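Local atomic coordinates of chitin oligosaccahride binding protein NagB1 (Paenibacillus sp. FPU-7, PDB entry 7EHP), a protein that binds chitin oligosaccharides such as N,N'-diacetylchitobiose, probably as the extracellular solute receptor of a bacterial sugar-uptake system. Residues N284-S289 and I306-E311; L5-V10 and L16-L21; K314-L317 and G321-P324; D23-M28 and L35-E40. All coordinates share one frame; numbering follows the deposited sequence.

Contact 1: N284-S289 and I306-E311. With NAG (2-acetamido-2-deoxy-beta-D-glucopyranose), chain C.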
loop_
_atom_site.group_PDB
_atom_site.type_symbol
_atom_site.label_atom_id
_atom_site.label_comp_id
_atom_site.label_asym_id
_atom_site.label_seq_id
_atom_site.Cartn_x
_atom_site.Cartn_y
_atom_site.Cartn_z
ATOM N N ASN A 284 5.162 3.802 -3.827
ATOM C CA ASN A 284 6.231 2.961 -3.300
ATOM C C ASN A 284 7.149 2.504 -4.423
ATOM O O ASN A 284 6.685 1.969 -5.436
ATOM C CB ASN A 284 5.673 1.732 -2.574
ATOM C CG ASN A 284 6.765 0.927 -1.881
ATOM O OD1 ASN A 284 6.694 -0.298 -1.796
ATOM N ND2 ASN A 284 7.783 1.622 -1.384
ATOM N N GLY A 285 8.442 2.710 -4.230
ATOM C CA GLY A 285 9.445 2.316 -5.195
ATOM C C GLY A 285 10.796 2.315 -4.526
ATOM O O GLY A 285 10.940 1.721 -3.450
ATOM N N TYR A 286 11.788 2.982 -5.142
ATOM C CA TYR A 286 13.152 3.018 -4.632
ATOM C C TYR A 286 13.682 4.444 -4.596
ATOM O O TYR A 286 13.373 5.264 -5.470
ATOM C CB TYR A 286 14.067 2.123 -5.486
ATOM C CG TYR A 286 13.719 0.688 -5.229
ATOM C CD1 TYR A 286 14.249 0.015 -4.131
ATOM C CD2 TYR A 286 12.790 0.029 -6.015
ATOM C CE1 TYR A 286 13.882 -1.302 -3.857
ATOM C CE2 TYR A 286 12.419 -1.292 -5.747
ATOM C CZ TYR A 286 12.967 -1.946 -4.672
ATOM O OH TYR A 286 12.584 -3.249 -4.393
ATOM N N GLY A 287 14.471 4.736 -3.562
ATOM C CA GLY A 287 15.211 5.971 -3.475
ATOM C C GLY A 287 16.697 5.649 -3.494
ATOM O O GLY A 287 17.105 4.488 -3.437
ATOM N N PHE A 288 17.506 6.692 -3.556
ATOM C CA PHE A 288 18.940 6.488 -3.710
ATOM C C PHE A 288 19.678 7.417 -2.762
ATOM O O PHE A 288 19.312 8.590 -2.624
ATOM C CB PHE A 288 19.339 6.702 -5.184
ATOM C CG PHE A 288 18.598 5.788 -6.115
ATOM C CD1 PHE A 288 19.073 4.514 -6.368
ATOM C CD2 PHE A 288 17.381 6.170 -6.663
ATOM C CE1 PHE A 288 18.381 3.647 -7.175
ATOM C CE2 PHE A 288 16.678 5.302 -7.476
ATOM C CZ PHE A 288 17.179 4.038 -7.728
ATOM N N SER A 289 20.691 6.877 -2.086
ATOM C CA SER A 289 21.448 7.679 -1.136
ATOM C C SER A 289 22.049 8.907 -1.806
ATOM O O SER A 289 22.513 8.858 -2.954
ATOM C CB SER A 289 22.562 6.856 -0.498
ATOM O OG SER A 289 23.248 7.629 0.476
ATOM N N ILE A 306 17.375 -0.766 -15.522
ATOM C CA ILE A 306 16.811 -2.107 -15.624
ATOM C C ILE A 306 15.431 -2.172 -14.962
ATOM O O ILE A 306 14.453 -2.620 -15.575
ATOM C CB ILE A 306 17.794 -3.134 -15.025
ATOM C CG1 ILE A 306 19.121 -3.081 -15.793
ATOM C CG2 ILE A 306 17.220 -4.538 -15.073
ATOM C CD1 ILE A 306 20.351 -3.433 -14.960
ATOM N N MET A 307 15.318 -1.713 -13.710
ATOM C CA MET A 307 14.038 -1.833 -13.001
ATOM C C MET A 307 12.935 -1.041 -13.697
ATOM O O MET A 307 11.815 -1.533 -13.881
ATOM C CB MET A 307 14.197 -1.369 -11.551
ATOM C CG MET A 307 12.889 -1.292 -10.731
ATOM S SD MET A 307 12.082 -2.895 -10.523
ATOM C CE MET A 307 12.794 -3.453 -8.981
ATOM N N TYR A 308 13.233 0.186 -14.100
ATOM C CA TYR A 308 12.222 1.076 -14.657
ATOM C C TYR A 308 12.246 0.970 -16.180
ATOM O O TYR A 308 12.555 1.907 -16.913
ATOM C CB TYR A 308 12.449 2.494 -14.161
ATOM C CG TYR A 308 12.393 2.564 -12.660
ATOM C CD1 TYR A 308 11.169 2.586 -12.002
ATOM C CD2 TYR A 308 13.560 2.601 -11.898
ATOM C CE1 TYR A 308 11.102 2.624 -10.620
ATOM C CE2 TYR A 308 13.506 2.643 -10.516
ATOM C CZ TYR A 308 12.271 2.661 -9.884
ATOM O OH TYR A 308 12.197 2.718 -8.516
ATOM N N SER A 309 11.886 -0.216 -16.641
ATOM C CA SER A 309 11.851 -0.541 -18.052
ATOM C C SER A 309 10.543 -1.251 -18.335
ATOM O O SER A 309 9.919 -1.829 -17.439
ATOM C CB SER A 309 13.022 -1.453 -18.453
ATOM O OG SER A 309 12.808 -2.756 -17.907
ATOM N N GLU A 310 10.143 -1.233 -19.602
ATOM C CA GLU A 310 8.918 -1.924 -19.952
ATOM C C GLU A 310 9.058 -3.423 -19.750
ATOM O O GLU A 310 8.076 -4.089 -19.377
ATOM C CB GLU A 310 8.496 -1.546 -21.376
ATOM C CG GLU A 310 7.325 -2.343 -21.908
ATOM C CD GLU A 310 6.572 -1.625 -23.011
ATOM O OE1 GLU A 310 6.768 -0.395 -23.166
ATOM O OE2 GLU A 310 5.782 -2.296 -23.710
ATOM N N GLU A 311 10.275 -3.956 -19.918
ATOM C CA GLU A 311 10.507 -5.378 -19.674
ATOM C C GLU A 311 10.180 -5.748 -18.227
ATOM O O GLU A 311 9.468 -6.721 -17.963
ATOM C CB GLU A 311 11.958 -5.750 -19.994
ATOM C CG GLU A 311 12.346 -7.119 -19.423
ATOM C CD GLU A 311 13.834 -7.423 -19.484
ATOM O OE1 GLU A 311 14.635 -6.516 -19.801
ATOM O OE2 GLU A 311 14.203 -8.576 -19.199
HETATM C C1 NAG C . 4.638 -3.856 -1.271
HETATM C C2 NAG C . 3.985 -2.623 -1.892
HETATM C C3 NAG C . 3.623 -1.615 -0.801
HETATM C C4 NAG C . 2.887 -2.277 0.368
HETATM C C5 NAG C . 3.562 -3.596 0.772
HETATM C C6 NAG C . 2.833 -4.396 1.831
HETATM C C7 NAG C . 4.903 -2.387 -4.167
HETATM C C8 NAG C . 5.828 -1.599 -5.047
HETATM N N2 NAG C . 4.849 -2.003 -2.887
HETATM O O1 NAG C . 5.002 -4.746 -2.269
HETATM O O3 NAG C . 2.852 -0.566 -1.382
HETATM O O4 NAG C . 3.033 -1.421 1.496
HETATM O O5 NAG C . 3.738 -4.454 -0.364
HETATM O O6 NAG C . 3.686 -5.415 2.350
HETATM O O7 NAG C . 4.246 -3.335 -4.596
#
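The amide of Asn-284 is gripped on both sides: ND2 is hydrogen-bonded to Asp-66 OD1 and Leu-67 O, which fixes the rotation of the group, and OD1 accepts a nearly straight bond from NAG N2 (2.7 Å, 163°). An amide suits this place because it can donate to the protein and accept from the sugar at once. Asn-284 begins the segment of strand 277-288 on which, in this solute-binding protein of the periplasmic-binding-protein class, the residues ending helix 294-307 pack. Tyr-308, the first residue beyond that helix, is the centre of an inverse gamma turn.

The hydroxyl of Tyr-308 sits by Gly-285 and Tyr-286 and is hydrogen-bonded to Leu-113 O on strand 109-125. Tyr-308 OH comes 3.6 Å from Tyr-286 CB and meets the Tyr-286 ring at its edge, in the ring plane, 3.7 Å from CD2. Gly-285 suits the strand here, because a residue without a side chain leaves room for the hydroxyl. A long phenolic side chain suits position 308, since it spans the gap to the sheet and still has a polar tip for a backbone carbonyl.

Phe-303 packs edge-to-face on Tyr-286, adding to this buried cluster. Met-307 makes the second bridge: chi1 of 173° lays its CG over the centre of the Tyr-308 ring, 3.9 Å above the plane, and the bends beyond it bring CE within 3.9 Å of Tyr-286 CE2.

Contact 2: L5-V10 and L16-L21; sequences LRHTQV and LRLKML. With NAG (2-acetamido-2-deoxy-beta-D-glucopyranose), chain C.
His-7 and Gln-9 meet Leu-18 and Leu-21 in the dense part of this contact, between the first strand and first helix of a beta-alpha-beta unit. The Leu-21 methyl CD1 is 3.6 Å from His-7 CB, and Leu-18 CD1 is 3.6 Å from His-7 CE1. Branched leucines suit the helix because separate methyls can fit round the ring. With chi1 at 67°, His-7 CG lies between its backbone N and carbonyl carbon, and ND1 accepts from Gln-9 N (2.9 Å) in the ring plane. Gln-9 itself centres an inverse gamma turn.

Nearer the ligand, Gln-9 CD lies over one face of the Arg-17 guanidinium, toward the rim, the two planes 41° apart. The edge of Arg-17 faces the acetamido group: NAG O7, in the guanidinium plane, accepts from NH1 (3.0 Å) and NH2 (2.9 Å).

Within this pair Leu-5 meets Leu-21 more loosely, CD2 to CD2 at 4.3 Å, but it is buried against Leu-39 and Phe-303. Val-10 and Leu-16 are on the solvent side. Strand 5-7 and helix 16-21 run nearly antiparallel (169°), their axes 11.3 Å apart, with strand 37-41 alongside through Leu-39 and helices 294-307 and 310-320 packed on Leu-21 and Met-20.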
loop_
_atom_site.group_PDB
_atom_site.type_symbol
_atom_site.label_atom_id
_atom_site.label_comp_id
_atom_site.label_asym_id
_atom_site.label_seq_id
_atom_site.Cartn_x
_atom_site.Cartn_y
_atom_site.Cartn_z
ATOM N N LEU A 5 21.356 -2.855 -1.460
ATOM C CA LEU A 5 20.045 -2.716 -2.088
ATOM C C LEU A 5 19.027 -3.205 -1.066
ATOM O O LEU A 5 18.836 -4.413 -0.916
ATOM C CB LEU A 5 19.947 -3.508 -3.391
ATOM C CG LEU A 5 18.857 -3.048 -4.377
ATOM C CD1 LEU A 5 19.010 -3.698 -5.759
ATOM C CD2 LEU A 5 17.453 -3.265 -3.857
ATOM N N ARG A 6 18.365 -2.272 -0.385
ATOM C CA ARG A 6 17.388 -2.614 0.647
ATOM C C ARG A 6 16.006 -2.792 0.019
ATOM O O ARG A 6 15.500 -1.892 -0.662
ATOM C CB ARG A 6 17.351 -1.529 1.721
ATOM C CG ARG A 6 16.122 -1.600 2.633
ATOM C CD ARG A 6 16.288 -2.632 3.728
ATOM N NE ARG A 6 17.563 -2.514 4.440
ATOM C CZ ARG A 6 17.876 -1.561 5.319
ATOM N NH1 ARG A 6 17.009 -0.601 5.643
ATOM N NH2 ARG A 6 19.069 -1.576 5.887
ATOM N N HIS A 7 15.395 -3.945 0.252
ATOM C CA HIS A 7 14.075 -4.237 -0.283
ATOM C C HIS A 7 13.240 -4.897 0.806
ATOM O O HIS A 7 13.757 -5.348 1.835
ATOM C CB HIS A 7 14.172 -5.166 -1.493
ATOM C CG HIS A 7 14.655 -6.532 -1.127
ATOM N ND1 HIS A 7 13.802 -7.528 -0.703
ATOM C CD2 HIS A 7 15.905 -7.045 -1.040
ATOM C CE1 HIS A 7 14.501 -8.607 -0.405
ATOM N NE2 HIS A 7 15.780 -8.342 -0.605
ATOM N N THR A 8 11.936 -5.003 0.558
ATOM C CA THR A 8 11.031 -5.604 1.530
ATOM C C THR A 8 10.414 -6.900 1.031
ATOM O O THR A 8 9.419 -7.364 1.608
ATOM C CB THR A 8 9.926 -4.615 1.910
ATOM O OG1 THR A 8 9.147 -4.308 0.753
ATOM C CG2 THR A 8 10.531 -3.325 2.450
ATOM N N GLN A 9 10.965 -7.500 -0.028
ATOM C CA GLN A 9 10.351 -8.692 -0.627
ATOM C C GLN A 9 10.857 -9.941 0.099
ATOM O O GLN A 9 11.672 -10.708 -0.402
ATOM C CB GLN A 9 10.635 -8.752 -2.127
ATOM C CG GLN A 9 10.186 -7.522 -2.939
ATOM C CD GLN A 9 8.798 -7.030 -2.545
ATOM O OE1 GLN A 9 7.828 -7.802 -2.527
ATOM N NE2 GLN A 9 8.690 -5.741 -2.229
ATOM N N VAL A 10 10.361 -10.138 1.318
ATOM C CA VAL A 10 10.948 -11.147 2.197
ATOM C C VAL A 10 10.088 -12.397 2.349
ATOM O O VAL A 10 10.620 -13.440 2.762
ATOM C CB VAL A 10 11.271 -10.560 3.588
ATOM C CG1 VAL A 10 12.296 -9.439 3.453
ATOM C CG2 VAL A 10 9.968 -10.084 4.298
ATOM N N LEU A 16 8.777 -14.613 -6.497
ATOM C CA LEU A 16 9.039 -14.146 -7.861
ATOM C C LEU A 16 9.499 -12.689 -7.880
ATOM O O LEU A 16 10.355 -12.317 -8.698
ATOM C CB LEU A 16 7.797 -14.325 -8.735
ATOM C CG LEU A 16 7.471 -15.781 -9.066
ATOM C CD1 LEU A 16 6.070 -15.871 -9.647
ATOM C CD2 LEU A 16 8.502 -16.367 -10.034
ATOM N N ARG A 17 8.972 -11.860 -6.969
ATOM C CA ARG A 17 9.415 -10.465 -6.899
ATOM C C ARG A 17 10.871 -10.361 -6.450
ATOM O O ARG A 17 11.613 -9.505 -6.947
ATOM C CB ARG A 17 8.514 -9.664 -5.960
ATOM C CG ARG A 17 7.053 -9.606 -6.401
ATOM C CD ARG A 17 6.278 -8.564 -5.613
ATOM N NE ARG A 17 6.479 -7.217 -6.139
ATOM C CZ ARG A 17 5.816 -6.147 -5.712
ATOM N NH1 ARG A 17 4.916 -6.278 -4.748
ATOM N NH2 ARG A 17 6.055 -4.948 -6.233
ATOM N N LEU A 18 11.300 -11.212 -5.508
ATOM C CA LEU A 18 12.706 -11.199 -5.106
ATOM C C LEU A 18 13.595 -11.754 -6.213
ATOM O O LEU A 18 14.672 -11.209 -6.490
ATOM C CB LEU A 18 12.915 -11.991 -3.821
ATOM C CG LEU A 18 14.344 -12.052 -3.254
ATOM C CD1 LEU A 18 15.063 -10.694 -3.249
ATOM C CD2 LEU A 18 14.328 -12.672 -1.862
ATOM N N LYS A 19 13.160 -12.836 -6.853
ATOM C CA LYS A 19 13.903 -13.379 -7.983
ATOM C C LYS A 19 14.120 -12.324 -9.063
ATOM O O LYS A 19 15.195 -12.274 -9.678
ATOM C CB LYS A 19 13.171 -14.601 -8.540
ATOM C CG LYS A 19 13.854 -15.247 -9.734
ATOM C CD LYS A 19 15.296 -15.633 -9.420
ATOM C CE LYS A 19 15.784 -16.712 -10.391
ATOM N NZ LYS A 19 16.027 -16.113 -11.733
ATOM N N MET A 20 13.131 -11.445 -9.286
ATOM C CA MET A 20 13.330 -10.354 -10.240
ATOM C C MET A 20 14.401 -9.394 -9.740
ATOM O O MET A 20 15.263 -8.959 -10.513
ATOM C CB MET A 20 12.016 -9.612 -10.512
ATOM C CG MET A 20 12.047 -8.696 -11.738
ATOM S SD MET A 20 10.484 -7.859 -12.174
ATOM C CE MET A 20 10.680 -6.296 -11.305
ATOM N N LEU A 21 14.384 -9.075 -8.441
ATOM C CA LEU A 21 15.448 -8.243 -7.878
ATOM C C LEU A 21 16.815 -8.892 -8.066
ATOM O O LEU A 21 17.796 -8.209 -8.372
ATOM C CB LEU A 21 15.184 -7.983 -6.391
ATOM C CG LEU A 21 14.196 -6.846 -6.117
ATOM C CD1 LEU A 21 13.680 -6.875 -4.675
ATOM C CD2 LEU A 21 14.809 -5.485 -6.440
HETATM C C1 NAG C . 4.638 -3.856 -1.271
HETATM C C2 NAG C . 3.985 -2.623 -1.892
HETATM C C3 NAG C . 3.623 -1.615 -0.801
HETATM C C4 NAG C . 2.887 -2.277 0.368
HETATM C C5 NAG C . 3.562 -3.596 0.772
HETATM C C6 NAG C . 2.833 -4.396 1.831
HETATM C C7 NAG C . 4.903 -2.387 -4.167
HETATM C C8 NAG C . 5.828 -1.599 -5.047
HETATM N N2 NAG C . 4.849 -2.003 -2.887
HETATM O O1 NAG C . 5.002 -4.746 -2.269
HETATM O O3 NAG C . 2.852 -0.566 -1.382
HETATM O O4 NAG C . 3.033 -1.421 1.496
HETATM O O5 NAG C . 3.738 -4.454 -0.364
HETATM O O6 NAG C . 3.686 -5.415 2.350
HETATM O O7 NAG C . 4.246 -3.335 -4.596
#

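Contact 3: K314-L317 and G321-P324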
loop_
_atom_site.group_PDB
_atom_site.type_symbol
_atom_site.label_atom_id
_atom_site.label_comp_id
_atom_site.label_asym_id
_atom_site.label_seq_id
_atom_site.Cartn_x
_atom_site.Cartn_y
_atom_site.Cartn_z
ATOM N N LYS A 314 6.377 -5.081 -17.277
ATOM C CA LYS A 314 5.498 -6.137 -17.787
ATOM C C LYS A 314 5.697 -7.441 -17.030
ATOM O O LYS A 314 4.724 -8.152 -16.736
ATOM C CB LYS A 314 5.746 -6.373 -19.277
ATOM C CG LYS A 314 5.054 -5.401 -20.211
ATOM C CD LYS A 314 5.454 -5.686 -21.659
ATOM C CE LYS A 314 4.462 -5.107 -22.643
ATOM N NZ LYS A 314 5.068 -5.006 -23.998
ATOM N N ARG A 315 6.953 -7.774 -16.714
ATOM C CA ARG A 315 7.246 -9.031 -16.033
ATOM C C ARG A 315 6.507 -9.117 -14.697
ATOM O O ARG A 315 5.840 -10.119 -14.398
ATOM C CB ARG A 315 8.758 -9.165 -15.841
ATOM C CG ARG A 315 9.166 -10.349 -14.976
ATOM C CD ARG A 315 10.653 -10.657 -15.096
ATOM N NE ARG A 315 11.085 -11.634 -14.086
ATOM C CZ ARG A 315 12.352 -11.968 -13.860
ATOM N NH1 ARG A 315 13.322 -11.412 -14.586
ATOM N NH2 ARG A 315 12.655 -12.860 -12.919
ATOM N N GLN A 316 6.605 -8.069 -13.879
ATOM C CA GLN A 316 5.983 -8.121 -12.563
ATOM C C GLN A 316 4.470 -8.075 -12.679
ATOM O O GLN A 316 3.764 -8.595 -11.808
ATOM C CB GLN A 316 6.504 -6.988 -11.682
ATOM C CG GLN A 316 6.113 -5.611 -12.192
ATOM C CD GLN A 316 6.478 -4.513 -11.225
ATOM O OE1 GLN A 316 7.383 -4.677 -10.400
ATOM N NE2 GLN A 316 5.770 -3.379 -11.313
ATOM N N LEU A 317 3.951 -7.490 -13.761
ATOM C CA LEU A 317 2.511 -7.533 -13.996
ATOM C C LEU A 317 2.063 -8.949 -14.334
ATOM O O LEU A 317 1.107 -9.470 -13.747
ATOM C CB LEU A 317 2.130 -6.567 -15.122
ATOM C CG LEU A 317 0.670 -6.682 -15.569
ATOM C CD1 LEU A 317 -0.257 -6.301 -14.405
ATOM C CD2 LEU A 317 0.381 -5.810 -16.787
ATOM N N GLY A 321 0.971 -9.776 -10.856
ATOM C CA GLY A 321 -0.194 -8.916 -10.823
ATOM C C GLY A 321 0.071 -7.481 -10.432
ATOM O O GLY A 321 -0.884 -6.710 -10.259
ATOM N N ILE A 322 1.333 -7.090 -10.285
ATOM C CA ILE A 322 1.627 -5.731 -9.846
ATOM C C ILE A 322 1.380 -4.747 -10.980
ATOM O O ILE A 322 1.976 -4.851 -12.058
ATOM C CB ILE A 322 3.050 -5.625 -9.276
ATOM C CG1 ILE A 322 3.124 -6.383 -7.943
ATOM C CG2 ILE A 322 3.435 -4.190 -9.047
ATOM C CD1 ILE A 322 3.456 -7.746 -8.049
ATOM N N LEU A 323 0.524 -3.765 -10.717
ATOM C CA LEU A 323 0.113 -2.811 -11.734
ATOM C C LEU A 323 1.241 -1.821 -12.044
ATOM O O LEU A 323 1.921 -1.332 -11.132
ATOM C CB LEU A 323 -1.143 -2.069 -11.271
ATOM C CG LEU A 323 -2.275 -3.028 -10.881
ATOM C CD1 LEU A 323 -3.457 -2.268 -10.284
ATOM C CD2 LEU A 323 -2.725 -3.879 -12.065
ATOM N N PRO A 324 1.443 -1.485 -13.318
ATOM C CA PRO A 324 2.623 -0.708 -13.695
ATOM C C PRO A 324 2.544 0.720 -13.192
ATOM O O PRO A 324 1.476 1.338 -13.177
ATOM C CB PRO A 324 2.589 -0.748 -15.227
ATOM C CG PRO A 324 1.142 -0.910 -15.552
ATOM C CD PRO A 324 0.654 -1.879 -14.498
HETATM O O HOH W 1 4.061 -3.474 -13.160
#
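Gly-321 and Ile-322 fold back on Gln-316 and Leu-317 where helix 310-320 ends in a glycine of positive phi (81°), a common C-terminal helix stop, followed by a short, weakly bonded strand around Leu-323 and Pro-324. Glycine suits this place because it adopts such a backbone conformation without side-chain strain.

Of the backbone hydrogen bonds, Gly-321 N to Leu-317 O (2.9 Å) continues the helical pattern, whereas Ile-322 N to Gln-316 O (3.2 Å) draws the chain back over the helix end. Leu-317 CA adds a CA-H...O contact of 3.4 Å with Ile-322 O.

A water supplies the longer polar link, accepting from Gln-316 NE2 and donating to Ile-322 O (2.7 Å). Gln-316 NE2 also donates to Thr-115 O on strand 109-125, so the amide serves two acceptors. Its CG falls between the backbone N and carbonyl carbon (chi1 65°), and the extended remainder carries the amide to the sheet.

Ile-322 packs a methyl against that amide, CG2 3.4 Å from NE2, the side chains crossing at about a right angle. It also packs on Arg-17 and lies about 5 Å from a bound NAG, so this helix end borders the sugar site. The apolar contact is between leucines, both touched by Ile-338: Leu-317 CD1 comes 4.2 Å from Leu-323 CD2.

Contact 4: D23-M28 and L35-E40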
loop_
_atom_site.group_PDB
_atom_site.type_symbol
_atom_site.label_atom_id
_atom_site.label_comp_id
_atom_site.label_asym_id
_atom_site.label_seq_id
_atom_site.Cartn_x
_atom_site.Cartn_y
_atom_site.Cartn_z
ATOM N N ASP A 23 17.668 -10.984 -10.474
ATOM C CA ASP A 23 18.019 -10.833 -11.887
ATOM C C ASP A 23 18.554 -9.436 -12.156
ATOM O O ASP A 23 19.586 -9.267 -12.823
ATOM C CB ASP A 23 16.810 -11.116 -12.785
ATOM C CG ASP A 23 16.422 -12.581 -12.800
ATOM O OD1 ASP A 23 17.134 -13.385 -12.170
ATOM O OD2 ASP A 23 15.404 -12.934 -13.441
ATOM N N ILE A 24 17.861 -8.416 -11.634
ATOM C CA ILE A 24 18.329 -7.041 -11.789
ATOM C C ILE A 24 19.732 -6.889 -11.195
ATOM O O ILE A 24 20.604 -6.234 -11.783
ATOM C CB ILE A 24 17.310 -6.054 -11.169
ATOM C CG1 ILE A 24 16.013 -6.027 -11.997
ATOM C CG2 ILE A 24 17.910 -4.647 -11.089
ATOM C CD1 ILE A 24 14.834 -5.254 -11.354
ATOM N N ALA A 25 19.995 -7.548 -10.062
ATOM C CA ALA A 25 21.288 -7.399 -9.401
ATOM C C ALA A 25 22.436 -7.986 -10.244
ATOM O O ALA A 25 23.416 -7.280 -10.502
ATOM C CB ALA A 25 21.218 -8.018 -7.999
ATOM N N GLN A 26 22.359 -9.268 -10.701
ATOM C CA GLN A 26 23.316 -9.686 -11.748
ATOM C C GLN A 26 23.427 -8.749 -12.932
ATOM O O GLN A 26 24.554 -8.547 -13.400
ATOM C CB GLN A 26 23.134 -11.072 -12.354
ATOM C CG GLN A 26 21.731 -11.590 -12.800
ATOM C CD GLN A 26 22.055 -12.688 -13.806
ATOM O OE1 GLN A 26 23.153 -12.520 -14.505
ATOM N NE2 GLN A 26 21.365 -13.884 -13.824
ATOM N N ARG A 27 22.328 -8.214 -13.476
ATOM C CA ARG A 27 22.518 -7.414 -14.684
ATOM C C ARG A 27 23.299 -6.154 -14.362
ATOM O O ARG A 27 24.141 -5.722 -15.156
ATOM C CB ARG A 27 21.167 -7.131 -15.287
ATOM C CG ARG A 27 20.603 -8.281 -16.057
ATOM C CD ARG A 27 19.516 -7.740 -16.934
ATOM N NE ARG A 27 18.403 -8.656 -17.050
ATOM C CZ ARG A 27 17.347 -8.434 -17.829
ATOM N NH1 ARG A 27 17.273 -7.311 -18.551
ATOM N NH2 ARG A 27 16.368 -9.337 -17.879
ATOM N N MET A 28 23.062 -5.579 -13.176
ATOM C CA MET A 28 23.880 -4.455 -12.735
ATOM C C MET A 28 25.340 -4.867 -12.628
ATOM O O MET A 28 26.234 -4.127 -13.044
ATOM C CB MET A 28 23.398 -3.949 -11.381
ATOM C CG MET A 28 22.069 -3.201 -11.410
ATOM S SD MET A 28 21.337 -3.281 -9.756
ATOM C CE MET A 28 22.460 -2.322 -8.751
ATOM N N LEU A 35 31.582 -4.656 -9.687
ATOM C CA LEU A 35 30.427 -4.358 -8.846
ATOM C C LEU A 35 29.936 -5.611 -8.135
ATOM O O LEU A 35 29.814 -6.681 -8.730
ATOM C CB LEU A 35 29.277 -3.772 -9.674
ATOM C CG LEU A 35 27.979 -3.533 -8.874
ATOM C CD1 LEU A 35 28.258 -2.564 -7.759
ATOM C CD2 LEU A 35 26.838 -3.014 -9.740
ATOM N N ARG A 36 29.623 -5.467 -6.853
ATOM C CA ARG A 36 29.024 -6.545 -6.077
ATOM C C ARG A 36 27.784 -5.982 -5.388
ATOM O O ARG A 36 27.889 -5.072 -4.558
ATOM C CB ARG A 36 30.055 -7.116 -5.100
ATOM C CG ARG A 36 31.257 -7.699 -5.895
ATOM C CD ARG A 36 32.311 -8.397 -5.059
ATOM N NE ARG A 36 32.785 -7.557 -3.966
ATOM C CZ ARG A 36 32.864 -7.963 -2.702
ATOM N NH1 ARG A 36 32.508 -9.205 -2.377
ATOM N NH2 ARG A 36 33.303 -7.125 -1.766
ATOM N N VAL A 37 26.605 -6.470 -5.777
ATOM C CA VAL A 37 25.340 -5.970 -5.236
ATOM C C VAL A 37 24.919 -6.869 -4.087
ATOM O O VAL A 37 24.944 -8.099 -4.204
ATOM C CB VAL A 37 24.241 -5.897 -6.309
ATOM C CG1 VAL A 37 22.878 -5.548 -5.662
ATOM C CG2 VAL A 37 24.624 -4.868 -7.386
ATOM N N GLU A 38 24.530 -6.260 -2.981
ATOM C CA GLU A 38 24.295 -6.972 -1.731
ATOM C C GLU A 38 22.833 -6.671 -1.363
ATOM O O GLU A 38 22.509 -5.616 -0.817
ATOM C CB GLU A 38 25.396 -6.493 -0.721
ATOM C CG GLU A 38 25.318 -6.675 0.797
ATOM C CD GLU A 38 25.478 -8.114 1.293
ATOM O OE1 GLU A 38 24.947 -8.404 2.390
ATOM O OE2 GLU A 38 26.112 -8.947 0.604
ATOM N N LEU A 39 21.942 -7.577 -1.753
ATOM C CA LEU A 39 20.528 -7.451 -1.426
ATOM C C LEU A 39 20.320 -7.695 0.061
ATOM O O LEU A 39 20.907 -8.616 0.633
ATOM C CB LEU A 39 19.711 -8.458 -2.228
ATOM C CG LEU A 39 19.479 -8.212 -3.715
ATOM C CD1 LEU A 39 18.779 -9.416 -4.296
ATOM C CD2 LEU A 39 18.630 -6.966 -3.926
ATOM N N GLU A 40 19.482 -6.866 0.688
ATOM C CA GLU A 40 19.111 -7.039 2.087
ATOM C C GLU A 40 17.603 -6.858 2.186
ATOM O O GLU A 40 17.087 -5.766 1.927
ATOM C CB GLU A 40 19.844 -6.054 3.011
ATOM C CG GLU A 40 19.375 -6.163 4.486
ATOM C CD GLU A 40 19.918 -5.077 5.394
ATOM O OE1 GLU A 40 20.238 -5.399 6.555
ATOM O OE2 GLU A 40 20.023 -3.897 4.966
#
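Val-37 is clasped by Ala-25 and Met-28, helix packing on strand in the second half of the beta-alpha-beta unit formed by strand 3-7, helix 15-31 and strand 37-41. The two branches of the valine divide the work: CG1 lies 3.8 Å from Ala-25 CB, and CG2 lies 3.6 Å from Met-28 CE. Alanine suits its place because a single methyl lets the backbones come close, with CA atoms 6.0 Å apart at Ala-25 and Val-37. Methionine suits the next turn, as its long chain spans the wider gap and crosses the valine at about a right angle, the bend at chi3 (66°) turning CE toward it. Just before the strand, Leu-35 CD2 rests on the helix, 3.9 Å from Met-28 CB and 3.5 Å from Met-28 O.

No hydrogen bond joins the two segments; the interface is held by apolar contact. Further residues surround it. Phe-303 of helix 294-307 packs on Met-28 from outside the pair, and Leu-35 also packs on Val-3 of the adjacent parallel strand. The polar link between this helix and the strand comes from just beyond the helical segment, where Glu-29 OE2 accepts a hydrogen bond from Val-37 N.

How the contacts relate
Along the chain the order is contact 2, contact 4, contact 1, contact 3, and all four reach the same mixed sheet. Contacts 2 and 4, with centres 11 Å apart, are successive halves of one beta-alpha-beta unit on helix 15-31, joined by the salt bridge Arg-6 to Glu-40. Contacts 1 and 3, 13 Å apart, share helix 310-320, which lies against helix 15-31; Arg-27 with Glu-311 and Arg-315 with Asp-23 tie the two helices by charge. Contact 4, farthest from the chain's centre, is plain packing, whereas contacts 1 and 2 both hydrogen-bond the same sugar. The sheet and its flanking helices probably help to place these sugar-binding residues of contacts 1 and 2, distant in sequence, around one glycan.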